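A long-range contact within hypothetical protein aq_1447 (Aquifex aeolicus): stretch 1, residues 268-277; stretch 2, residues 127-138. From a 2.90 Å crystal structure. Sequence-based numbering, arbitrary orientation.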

# COMPACT_ATOMS: atom_id res chain seq x y z
N GLU A 268 -11.33 19.21 -16.45
CA GLU A 268 -11.20 18.06 -15.55
C GLU A 268 -9.83 18.09 -14.87
O GLU A 268 -8.81 18.29 -15.53
CB GLU A 268 -11.35 16.74 -16.33
CG GLU A 268 -12.71 16.55 -17.04
CD GLU A 268 -12.76 15.35 -18.00
OE1 GLU A 268 -12.09 14.32 -17.73
OE2 GLU A 268 -13.47 15.42 -19.03
N ARG A 269 -9.83 17.90 -13.55
CA ARG A 269 -8.60 17.91 -12.72
C ARG A 269 -7.77 16.66 -12.88
O ARG A 269 -6.55 16.74 -12.93
CB ARG A 269 -8.93 18.08 -11.24
CG ARG A 269 -9.47 19.43 -10.88
CD ARG A 269 -9.80 19.57 -9.42
NE ARG A 269 -10.44 20.86 -9.21
CZ ARG A 269 -10.55 21.50 -8.04
NH1 ARG A 269 -10.07 20.98 -6.93
NH2 ARG A 269 -11.15 22.68 -8.01
N ASN A 270 -8.45 15.52 -12.96
CA ASN A 270 -7.83 14.21 -13.14
C ASN A 270 -6.91 14.20 -14.35
O ASN A 270 -5.78 13.73 -14.26
CB ASN A 270 -8.91 13.14 -13.26
CG ASN A 270 -9.67 12.93 -11.96
OD1 ASN A 270 -9.19 12.26 -11.05
ND2 ASN A 270 -10.84 13.55 -11.86
N GLU A 271 -7.36 14.86 -15.42
CA GLU A 271 -6.61 14.98 -16.66
C GLU A 271 -5.31 15.76 -16.52
O GLU A 271 -4.25 15.24 -16.85
CB GLU A 271 -7.47 15.64 -17.73
CG GLU A 271 -8.28 14.70 -18.60
CD GLU A 271 -9.08 15.45 -19.65
OE1 GLU A 271 -8.54 16.40 -20.27
OE2 GLU A 271 -10.25 15.08 -19.88
N VAL A 272 -5.40 16.98 -15.98
CA VAL A 272 -4.22 17.86 -15.82
C VAL A 272 -3.26 17.36 -14.73
O VAL A 272 -2.10 17.79 -14.67
CB VAL A 272 -4.60 19.37 -15.55
CG1 VAL A 272 -3.52 20.30 -16.14
CG2 VAL A 272 -5.97 19.75 -16.12
N ALA A 273 -3.74 16.45 -13.88
CA ALA A 273 -2.95 15.88 -12.80
C ALA A 273 -2.48 14.46 -13.12
O ALA A 273 -1.98 13.74 -12.25
CB ALA A 273 -3.72 15.93 -11.48
N ASP A 274 -2.67 14.06 -14.38
CA ASP A 274 -2.22 12.75 -14.86
C ASP A 274 -0.91 12.93 -15.66
O ASP A 274 -0.39 11.98 -16.25
CB ASP A 274 -3.31 12.06 -15.71
CG ASP A 274 -4.22 11.12 -14.88
OD1 ASP A 274 -4.05 11.05 -13.64
OD2 ASP A 274 -5.11 10.47 -15.48
N ILE A 275 -0.37 14.15 -15.65
CA ILE A 275 0.90 14.48 -16.31
C ILE A 275 1.98 14.23 -15.25
O ILE A 275 3.18 14.32 -15.51
CB ILE A 275 1.00 15.99 -16.77
CG1 ILE A 275 -0.36 16.51 -17.30
CG2 ILE A 275 2.06 16.14 -17.89
CD1 ILE A 275 -0.41 18.05 -17.57
N VAL A 276 1.52 13.88 -14.05
CA VAL A 276 2.35 13.60 -12.91
C VAL A 276 2.88 12.17 -12.92
O VAL A 276 3.81 11.83 -12.18
CB VAL A 276 1.56 13.97 -11.63
CG1 VAL A 276 1.37 12.79 -10.64
CG2 VAL A 276 2.22 15.17 -11.01
N ARG A 277 2.28 11.35 -13.79
CA ARG A 277 2.66 9.95 -13.99
C ARG A 277 4.06 9.89 -14.56
O ARG A 277 4.84 9.01 -14.21
CB ARG A 277 1.69 9.25 -14.96
CG ARG A 277 0.29 9.07 -14.40
CD ARG A 277 -0.62 8.28 -15.35
NE ARG A 277 -1.99 8.16 -14.83
CZ ARG A 277 -2.93 7.33 -15.30
NH1 ARG A 277 -2.67 6.51 -16.31
NH2 ARG A 277 -4.13 7.33 -14.74
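Stretch 2 (127-138) TVQGKNRKIALI

Stretch 2 is a β-hairpin: strand 127-129 turns through residues 130-133 into strand 134-138, and the two arms are tied by Val128 N to Ile135 O and Ile135 N to Val128 O, both 3.1 Å, and by Gly130 N to Arg133 O, also 3.1 Å. Stretch 1 contains a short helix, 269-272, and Ala273 is the first residue after it to leave helical phi/psi. Its Arg269 lies near the turn (CA to Gly130 CA, 7.4 Å), while Val272 lies beside the first strand (CA to Val128 CA, 7.1 Å), so the helix runs back along strand 127-129, opposite to it in direction. No hydrogen bond joins the stretches, so the contact rests on side-chain packing.

Strand alternation decides which residues take part. Val128, Ile135 and Leu137 direct CA-to-CB toward stretch 1, whereas Gln129 and Lys134 direct theirs away. Arg269 has more of its surface covered by the other stretch than any other residue here. Its CA-to-CB bond runs sideways, but chi1 m followed by chi2 and chi3 t extends the chain, bringing NH2 to 3.1 Å from Arg133 CB and NH1 to 3.2 Å from Ile135 CD1. Arg133 CB lies at the edge of the Arg269 guanidinium. Arg133 is itself extended, t at chi1 through chi3, and Arg269 NH1 lies over one face of its guanidinium, 3.5 Å from Arg133 NE; these like charges give no electrostatic gain. Glycine suits position 130, where Arg269 NH2 approaches Gly130 CA to 3.9 Å: an ideal CB would lie 2.6 Å from that NH2, a clash.

Farther along, the contact is apolar. Val128, chi1 t, places CG1 4.2 Å from Val272 CB, matching two compact branched side chains. Leu137, with chi1 m and chi2 off-rotamer at 145°, brings CD2 to 3.8 Å from Val276 CG2 and 4.4 Å from Ala273 CB. Ala273 offers only a methyl, whereas Val276 points toward the hairpin and makes the closer approach.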

# COMPACT_ATOMS: atom_id res chain seq x y z
N THR A 127 1.14 23.93 -10.54
CA THR A 127 -0.20 24.41 -10.20
C THR A 127 -1.30 24.05 -11.19
O THR A 127 -1.10 24.06 -12.41
CB THR A 127 -0.18 25.92 -9.99
OG1 THR A 127 0.92 26.27 -9.14
CG2 THR A 127 -1.47 26.43 -9.36
N VAL A 128 -2.46 23.69 -10.63
CA VAL A 128 -3.68 23.34 -11.36
C VAL A 128 -4.80 24.24 -10.78
O VAL A 128 -4.80 24.53 -9.58
CB VAL A 128 -4.06 21.82 -11.18
CG1 VAL A 128 -5.34 21.47 -11.95
CG2 VAL A 128 -2.96 20.92 -11.70
N GLN A 129 -5.69 24.74 -11.65
CA GLN A 129 -6.81 25.61 -11.24
C GLN A 129 -8.14 25.06 -11.68
O GLN A 129 -8.25 24.48 -12.75
CB GLN A 129 -6.69 27.00 -11.85
CG GLN A 129 -5.58 27.84 -11.30
CD GLN A 129 -4.58 28.26 -12.36
OE1 GLN A 129 -4.56 27.74 -13.48
NE2 GLN A 129 -3.74 29.22 -12.00
N GLY A 130 -9.16 25.35 -10.87
CA GLY A 130 -10.52 24.93 -11.17
C GLY A 130 -11.44 26.11 -10.88
O GLY A 130 -10.98 27.24 -10.66
N LYS A 131 -12.74 25.86 -10.93
CA LYS A 131 -13.71 26.90 -10.62
C LYS A 131 -14.03 26.68 -9.12
O LYS A 131 -14.60 25.65 -8.76
CB LYS A 131 -14.97 26.76 -11.49
CG LYS A 131 -15.91 27.96 -11.40
CD LYS A 131 -17.34 27.59 -11.73
CE LYS A 131 -18.30 28.28 -10.78
NZ LYS A 131 -19.62 28.55 -11.42
N ASN A 132 -13.61 27.66 -8.28
CA ASN A 132 -13.78 27.72 -6.80
C ASN A 132 -12.70 27.03 -5.90
O ASN A 132 -12.87 26.96 -4.67
CB ASN A 132 -15.21 27.30 -6.30
CG ASN A 132 -16.36 27.95 -7.09
OD1 ASN A 132 -16.58 29.16 -7.03
ND2 ASN A 132 -17.09 27.12 -7.85
N ARG A 133 -11.59 26.58 -6.51
CA ARG A 133 -10.49 25.88 -5.79
C ARG A 133 -9.15 25.87 -6.58
O ARG A 133 -9.16 25.81 -7.80
CB ARG A 133 -10.95 24.45 -5.47
CG ARG A 133 -10.14 23.63 -4.47
CD ARG A 133 -10.96 22.41 -4.05
NE ARG A 133 -10.19 21.34 -3.41
CZ ARG A 133 -10.58 20.06 -3.34
NH1 ARG A 133 -11.73 19.68 -3.85
NH2 ARG A 133 -9.79 19.17 -2.75
N LYS A 134 -8.02 25.88 -5.86
CA LYS A 134 -6.65 25.89 -6.45
C LYS A 134 -5.73 24.85 -5.73
O LYS A 134 -5.56 24.88 -4.51
CB LYS A 134 -6.08 27.33 -6.33
CG LYS A 134 -5.01 27.74 -7.34
CD LYS A 134 -4.54 29.21 -7.10
CE LYS A 134 -3.34 29.63 -8.00
NZ LYS A 134 -2.76 30.99 -7.68
N ILE A 135 -5.16 23.93 -6.51
CA ILE A 135 -4.29 22.84 -6.02
C ILE A 135 -2.81 22.92 -6.52
O ILE A 135 -2.53 23.52 -7.57
CB ILE A 135 -4.88 21.42 -6.43
CG1 ILE A 135 -6.35 21.30 -6.07
CG2 ILE A 135 -4.16 20.29 -5.72
CD1 ILE A 135 -7.03 20.06 -6.63
N ALA A 136 -1.88 22.30 -5.77
CA ALA A 136 -0.44 22.23 -6.08
C ALA A 136 0.04 20.78 -5.93
O ALA A 136 -0.42 20.05 -5.06
CB ALA A 136 0.36 23.14 -5.16
N LEU A 137 0.96 20.38 -6.81
CA LEU A 137 1.53 19.03 -6.81
C LEU A 137 2.91 19.09 -6.19
O LEU A 137 3.91 19.09 -6.88
CB LEU A 137 1.66 18.51 -8.25
CG LEU A 137 0.44 18.51 -9.17
CD1 LEU A 137 0.84 18.83 -10.60
CD2 LEU A 137 -0.29 17.18 -9.06
N ILE A 138 2.96 19.15 -4.86
CA ILE A 138 4.23 19.25 -4.14
C ILE A 138 5.15 18.03 -4.31
O ILE A 138 4.68 16.91 -4.31
CB ILE A 138 3.96 19.62 -2.65
CG1 ILE A 138 3.48 21.08 -2.63
CG2 ILE A 138 5.22 19.43 -1.76
CD1 ILE A 138 2.69 21.46 -1.41